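Long-range contact in putative oxidoreductase YfjR (Streptomyces aurantiacus, PDB 4OQZ), which is an NADPH-dependent imine reductase that probably reduces imines to amines with hydride from the cofactor: residues L234-V245 against P258-A269. Sequence-based numbering, arbitrary orientation.
Sequences LSMGVASMEHVV and PRAVLDAFHRGA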
ATOM      1  N   LEU A 234     -19.015  -1.272   4.163  1.00 66.09           N
ATOM      2  CA  LEU A 234     -18.064  -0.831   5.202  1.00 64.14           C
ATOM      3  C   LEU A 234     -18.007  -1.770   6.420  1.00 68.24           C
ATOM      4  O   LEU A 234     -16.923  -2.019   6.957  1.00 64.79           O
ATOM      5  CB  LEU A 234     -18.343   0.634   5.624  1.00 66.32           C
ATOM      6  CG  LEU A 234     -17.481   1.231   6.759  1.00 70.22           C
ATOM      7  CD1 LEU A 234     -16.013   1.326   6.386  1.00 65.46           C
ATOM      8  CD2 LEU A 234     -17.993   2.573   7.185  1.00 75.57           C
ATOM      9  N   SER A 235     -19.174  -2.294   6.826  1.00 69.13           N
ATOM     10  CA  SER A 235     -19.373  -3.229   7.943  1.00 70.59           C
ATOM     11  C   SER A 235     -18.560  -4.513   7.763  1.00 73.51           C
ATOM     12  O   SER A 235     -18.046  -5.046   8.749  1.00 74.41           O
ATOM     13  CB  SER A 235     -20.854  -3.565   8.083  1.00 76.83           C
ATOM     14  OG  SER A 235     -21.368  -4.111   6.877  1.00 81.92           O
ATOM     15  N   MET A 236     -18.427  -4.995   6.508  1.00 68.11           N
ATOM     16  CA  MET A 236     -17.630  -6.182   6.190  1.00 65.56           C
ATOM     17  C   MET A 236     -16.139  -5.841   6.249  1.00 63.62           C
ATOM     18  O   MET A 236     -15.338  -6.714   6.553  1.00 61.92           O
ATOM     19  CB  MET A 236     -17.968  -6.744   4.810  1.00 67.93           C
ATOM     20  CG  MET A 236     -19.440  -6.949   4.565  1.00 75.99           C
ATOM     21  SD  MET A 236     -19.805  -7.481   2.861  1.00 81.12           S
ATOM     22  CE  MET A 236     -18.431  -6.655   1.871  1.00 73.24           C
ATOM     23  N   GLY A 237     -15.792  -4.592   5.938  1.00 57.53           N
ATOM     24  CA  GLY A 237     -14.431  -4.074   6.025  1.00 53.63           C
ATOM     25  C   GLY A 237     -13.992  -4.007   7.470  1.00 56.31           C
ATOM     26  O   GLY A 237     -12.894  -4.459   7.815  1.00 54.26           O
ATOM     27  N   VAL A 238     -14.887  -3.489   8.334  1.00 56.69           N
ATOM     28  CA  VAL A 238     -14.715  -3.411   9.790  1.00 58.51           C
ATOM     29  C   VAL A 238     -14.445  -4.824  10.322  1.00 63.36           C
ATOM     30  O   VAL A 238     -13.494  -5.009  11.078  1.00 62.98           O
ATOM     31  CB  VAL A 238     -15.949  -2.785  10.518  1.00 66.38           C
ATOM     32  CG1 VAL A 238     -15.745  -2.762  12.030  1.00 68.24           C
ATOM     33  CG2 VAL A 238     -16.258  -1.383  10.004  1.00 67.42           C
ATOM     34  N   ALA A 239     -15.281  -5.807   9.924  1.00 61.59           N
ATOM     35  CA  ALA A 239     -15.179  -7.202  10.376  1.00 61.29           C
ATOM     36  C   ALA A 239     -13.918  -7.875   9.874  1.00 60.84           C
ATOM     37  O   ALA A 239     -13.360  -8.705  10.577  1.00 60.52           O
ATOM     38  CB  ALA A 239     -16.405  -7.993   9.943  1.00 63.14           C
ATOM     39  N   SER A 240     -13.473  -7.532   8.656  1.00 55.16           N
ATOM     40  CA  SER A 240     -12.269  -8.091   8.077  1.00 51.62           C
ATOM     41  C   SER A 240     -11.064  -7.552   8.857  1.00 55.17           C
ATOM     42  O   SER A 240     -10.174  -8.322   9.226  1.00 52.66           O
ATOM     43  CB  SER A 240     -12.184  -7.760   6.594  1.00 52.49           C
ATOM     44  OG  SER A 240     -11.018  -8.328   6.021  1.00 51.30           O
ATOM     45  N   MET A 241     -11.088  -6.246   9.180  1.00 52.81           N
ATOM     46  CA  MET A 241     -10.033  -5.636   9.973  1.00 52.64           C
ATOM     47  C   MET A 241      -9.992  -6.161  11.419  1.00 58.01           C
ATOM     48  O   MET A 241      -8.901  -6.252  11.988  1.00 57.70           O
ATOM     49  CB  MET A 241     -10.090  -4.109   9.907  1.00 55.23           C
ATOM     50  CG  MET A 241      -9.304  -3.533   8.757  1.00 54.28           C
ATOM     51  SD  MET A 241      -7.670  -4.281   8.467  1.00 54.71           S
ATOM     52  CE  MET A 241      -6.775  -3.842  10.029  1.00 52.45           C
ATOM     53  N   GLU A 242     -11.157  -6.564  11.979  1.00 56.47           N
ATOM     54  CA  GLU A 242     -11.251  -7.157  13.326  1.00 59.67           C
ATOM     55  C   GLU A 242     -10.480  -8.485  13.322  1.00 63.56           C
ATOM     56  O   GLU A 242      -9.723  -8.747  14.246  1.00 64.52           O
ATOM     57  CB  GLU A 242     -12.718  -7.403  13.744  1.00 64.14           C
ATOM     58  CG  GLU A 242     -13.536  -6.150  14.016  1.00 79.62           C
ATOM     59  CD  GLU A 242     -14.040  -5.888  15.424  1.00106.56           C
ATOM     60  OE1 GLU A 242     -14.981  -5.072  15.558  1.00 93.97           O
ATOM     61  OE2 GLU A 242     -13.482  -6.456  16.393  1.00110.05           O
ATOM     62  N   HIS A 243     -10.625  -9.277  12.238  1.00 58.54           N
ATOM     63  CA  HIS A 243      -9.940 -10.553  12.022  1.00 56.17           C
ATOM     64  C   HIS A 243      -8.427 -10.369  11.905  1.00 59.38           C
ATOM     65  O   HIS A 243      -7.687 -11.159  12.502  1.00 60.26           O
ATOM     66  CB  HIS A 243     -10.516 -11.275  10.784  1.00 54.58           C
ATOM     67  CG  HIS A 243     -11.954 -11.677  10.924  1.00 58.75           C
ATOM     68  ND1 HIS A 243     -12.539 -11.879  12.173  1.00 62.76           N
ATOM     69  CD2 HIS A 243     -12.882 -11.915   9.969  1.00 59.22           C
ATOM     70  CE1 HIS A 243     -13.795 -12.215  11.932  1.00 62.95           C
ATOM     71  NE2 HIS A 243     -14.049 -12.251  10.622  1.00 61.56           N
ATOM     72  N   VAL A 244      -7.968  -9.322  11.149  1.00 52.70           N
ATOM     73  CA  VAL A 244      -6.550  -8.955  10.996  1.00 49.21           C
ATOM     74  C   VAL A 244      -6.014  -8.632  12.404  1.00 52.60           C
ATOM     75  O   VAL A 244      -5.001  -9.203  12.805  1.00 51.57           O
ATOM     76  CB  VAL A 244      -6.335  -7.795   9.974  1.00 50.83           C
ATOM     77  CG1 VAL A 244      -4.919  -7.208  10.073  1.00 49.24           C
ATOM     78  CG2 VAL A 244      -6.615  -8.265   8.534  1.00 48.43           C
ATOM     79  N   VAL A 245      -6.734  -7.782  13.172  1.00 51.53           N
ATOM     80  CA  VAL A 245      -6.388  -7.441  14.573  1.00 53.26           C
ATOM     81  C   VAL A 245      -6.326  -8.701  15.451  1.00 60.82           C
ATOM     82  O   VAL A 245      -5.402  -8.824  16.264  1.00 62.88           O
ATOM     83  CB  VAL A 245      -7.329  -6.346  15.164  1.00 59.32           C
ATOM     84  CG1 VAL A 245      -7.351  -6.361  16.699  1.00 62.87           C
ATOM     85  CG2 VAL A 245      -6.941  -4.960  14.662  1.00 58.21           C
ATOM     86  N   PRO A 258      -2.585  -2.336  12.620  1.00 50.96           N
ATOM     87  CA  PRO A 258      -3.916  -2.810  12.210  1.00 49.05           C
ATOM     88  C   PRO A 258      -5.064  -2.212  13.015  1.00 49.23           C
ATOM     89  O   PRO A 258      -6.142  -2.078  12.463  1.00 45.42           O
ATOM     90  CB  PRO A 258      -3.837  -4.326  12.416  1.00 51.44           C
ATOM     91  CG  PRO A 258      -2.386  -4.647  12.441  1.00 56.07           C
ATOM     92  CD  PRO A 258      -1.776  -3.468  13.131  1.00 53.36           C
ATOM     93  N   ARG A 259      -4.881  -1.875  14.320  1.00 48.80           N
ATOM     94  CA  ARG A 259      -6.020  -1.280  15.006  1.00 51.03           C
ATOM     95  C   ARG A 259      -6.277   0.138  14.534  1.00 56.13           C
ATOM     96  O   ARG A 259      -7.424   0.507  14.365  1.00 58.63           O
ATOM     97  CB  ARG A 259      -6.043  -1.466  16.547  1.00 55.85           C
ATOM     98  CG  ARG A 259      -4.882  -0.886  17.341  1.00 66.16           C
ATOM     99  CD  ARG A 259      -5.047  -1.111  18.851  1.00 77.76           C
ATOM    100  NE  ARG A 259      -4.987  -2.525  19.250  1.00 81.55           N
ATOM    101  CZ  ARG A 259      -6.046  -3.319  19.422  1.00 93.21           C
ATOM    102  NH1 ARG A 259      -5.883  -4.581  19.795  1.00 73.21           N
ATOM    103  NH2 ARG A 259      -7.276  -2.848  19.245  1.00 83.35           N
ATOM    104  N   ALA A 260      -5.221   0.876  14.186  1.00 53.22           N
ATOM    105  CA  ALA A 260      -5.316   2.229  13.619  1.00 54.52           C
ATOM    106  C   ALA A 260      -6.181   2.234  12.351  1.00 56.41           C
ATOM    107  O   ALA A 260      -7.010   3.135  12.179  1.00 58.94           O
ATOM    108  CB  ALA A 260      -3.927   2.738  13.291  1.00 54.10           C
ATOM    109  N   VAL A 261      -6.026   1.189  11.496  1.00 49.73           N
ATOM    110  CA  VAL A 261      -6.811   0.981  10.264  1.00 46.29           C
ATOM    111  C   VAL A 261      -8.246   0.611  10.657  1.00 52.45           C
ATOM    112  O   VAL A 261      -9.186   1.208  10.136  1.00 52.74           O
ATOM    113  CB  VAL A 261      -6.147  -0.075   9.334  1.00 45.04           C
ATOM    114  CG1 VAL A 261      -7.043  -0.446   8.148  1.00 42.67           C
ATOM    115  CG2 VAL A 261      -4.776   0.392   8.869  1.00 42.28           C
ATOM    116  N   LEU A 262      -8.413  -0.360  11.585  1.00 51.85           N
ATOM    117  CA  LEU A 262      -9.722  -0.779  12.116  1.00 54.71           C
ATOM    118  C   LEU A 262     -10.455   0.424  12.701  1.00 64.31           C
ATOM    119  O   LEU A 262     -11.643   0.574  12.446  1.00 64.48           O
ATOM    120  CB  LEU A 262      -9.547  -1.866  13.208  1.00 55.67           C
ATOM    121  CG  LEU A 262     -10.750  -2.237  14.113  1.00 62.17           C
ATOM    122  CD1 LEU A 262     -11.877  -2.921  13.330  1.00 60.50           C
ATOM    123  CD2 LEU A 262     -10.311  -3.145  15.219  1.00 67.18           C
ATOM    124  N   ASP A 263      -9.743   1.283  13.475  1.00 65.26           N
ATOM    125  CA  ASP A 263     -10.306   2.486  14.116  1.00 69.39           C
ATOM    126  C   ASP A 263     -10.965   3.404  13.099  1.00 75.15           C
ATOM    127  O   ASP A 263     -12.058   3.886  13.369  1.00 79.17           O
ATOM    128  CB  ASP A 263      -9.244   3.260  14.929  1.00 72.75           C
ATOM    129  CG  ASP A 263      -8.777   2.607  16.226  1.00 84.15           C
ATOM    130  OD1 ASP A 263      -9.610   1.946  16.901  1.00 87.83           O
ATOM    131  OD2 ASP A 263      -7.598   2.811  16.601  1.00 85.42           O
ATOM    132  N   ALA A 264     -10.326   3.605  11.917  1.00 69.10           N
ATOM    133  CA  ALA A 264     -10.867   4.429  10.833  1.00 68.17           C
ATOM    134  C   ALA A 264     -12.123   3.822  10.199  1.00 71.95           C
ATOM    135  O   ALA A 264     -13.013   4.576   9.820  1.00 74.78           O
ATOM    136  CB  ALA A 264      -9.813   4.685   9.777  1.00 64.86           C
ATOM    137  N   PHE A 265     -12.221   2.481  10.130  1.00 64.48           N
ATOM    138  CA  PHE A 265     -13.378   1.768   9.595  1.00 64.06           C
ATOM    139  C   PHE A 265     -14.529   1.747  10.584  1.00 75.03           C
ATOM    140  O   PHE A 265     -15.658   2.010  10.170  1.00 75.47           O
ATOM    141  CB  PHE A 265     -13.010   0.348   9.162  1.00 62.78           C
ATOM    142  CG  PHE A 265     -12.121   0.247   7.939  1.00 60.28           C
ATOM    143  CD1 PHE A 265     -11.893   1.353   7.124  1.00 63.15           C
ATOM    144  CD2 PHE A 265     -11.552  -0.967   7.574  1.00 59.78           C
ATOM    145  CE1 PHE A 265     -11.071   1.254   5.990  1.00 61.07           C
ATOM    146  CE2 PHE A 265     -10.752  -1.070   6.431  1.00 58.76           C
ATOM    147  CZ  PHE A 265     -10.513   0.041   5.652  1.00 56.38           C
ATOM    148  N   HIS A 266     -14.250   1.429  11.886  1.00 76.23           N
ATOM    149  CA  HIS A 266     -15.231   1.404  12.989  1.00 81.87           C
ATOM    150  C   HIS A 266     -15.829   2.799  13.114  1.00 89.78           C
ATOM    151  O   HIS A 266     -17.052   2.939  13.131  1.00 93.58           O
ATOM    152  CB  HIS A 266     -14.589   0.944  14.311  1.00 84.67           C
ATOM    153  CG  HIS A 266     -15.334  -0.174  14.982  1.00 90.92           C
ATOM    154  ND1 HIS A 266     -16.618   0.011  15.499  1.00 97.64           N
ATOM    155  CD2 HIS A 266     -14.941  -1.445  15.232  1.00 91.59           C
ATOM    156  CE1 HIS A 266     -16.965  -1.157  16.021  1.00 98.01           C
ATOM    157  NE2 HIS A 266     -15.991  -2.066  15.880  1.00 94.88           N
ATOM    158  N   ARG A 267     -14.959   3.834  13.137  1.00 85.94           N
ATOM    159  CA  ARG A 267     -15.341   5.242  13.075  1.00 89.38           C
ATOM    160  C   ARG A 267     -15.692   5.358  11.600  1.00 93.78           C
ATOM    161  O   ARG A 267     -14.920   4.924  10.760  1.00 92.18           O
ATOM    162  CB  ARG A 267     -14.137   6.136  13.447  1.00 87.99           C
ATOM    163  CG  ARG A 267     -14.207   7.580  12.976  1.00 92.11           C
ATOM    164  CD  ARG A 267     -12.984   7.913  12.142  1.00 85.15           C
ATOM    165  NE  ARG A 267     -11.995   8.696  12.885  1.00 86.19           N
ATOM    166  CZ  ARG A 267     -11.445   9.826  12.447  1.00107.51           C
ATOM    167  NH1 ARG A 267     -10.567  10.480  13.197  1.00 98.94           N
ATOM    168  NH2 ARG A 267     -11.769  10.313  11.253  1.00 98.38           N
ATOM    169  N   GLY A 268     -16.879   5.804  11.286  1.00 93.34           N
ATOM    170  CA  GLY A 268     -17.300   5.806   9.894  1.00 91.20           C
ATOM    171  C   GLY A 268     -18.585   5.025   9.797  1.00 96.63           C
ATOM    172  O   GLY A 268     -19.555   5.516   9.226  1.00 98.97           O
ATOM    173  N   ALA A 269     -18.623   3.832  10.433  1.00 90.90           N
ATOM    174  CA  ALA A 269     -19.819   2.993  10.533  1.00 91.95           C
ATOM    175  C   ALA A 269     -20.847   3.749  11.406  1.00100.05           C
ATOM    176  O   ALA A 269     -22.059   3.510  11.329  1.00101.95           O
ATOM    177  CB  ALA A 269     -19.461   1.661  11.170  1.00 90.96           C
TER
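M241 enters the opposing helix as a knob among P258, V261, L262 and F265. Bends at chi2 and chi3 fold its chain back over P258, where CE abuts the backbone carbonyl, 3.1 Å from P258 O, and also touches P258 CB. Its CG reaches F265 CD2 at 3.6 Å. L262 answers from the other helix, set among V238, M241, E242 and V245: its CD1 comes to 3.5 Å from V238 O, and its CD2 packs on V245 CG2. E242 CG packs on the same L262 CD1 at 3.7 Å. F265 is the third knob, its ring wedged between L234, G237, V238 and M241, with CB 3.8 Å from V238 CG2. The other V238 methyl, CG1, lies over one face of the H266 ring, 3.9 Å from its centroid, a CH-pi contact. At the edge of that ring, NE2 donates to E242 OE1 (3.2 Å), a bent bond that meets the carboxylate on its anti side and 30° out of its plane. The two segments belong to successive antiparallel helices, 234-250 and 256-269, of the all-helical C-terminal region; the segment axes approach to 8.8 Å, with 152° between their N-to-C directions. An alanine in place of E242 would probably leave H266 NE2 without this acceptor and its ring freer to turn, and take away the packing on L262 CD1. Near the start of 234-245, L234 CD2 packs against the backbone of G268 and A269, and F278 touches both L234 and F265. Next to V245, R259 hydrogen-bonds T255 through NH1. W177 of the second subunit packs on M241, meets the F265 ring steeply, and hydrogen-bonds S240 OG through NE1.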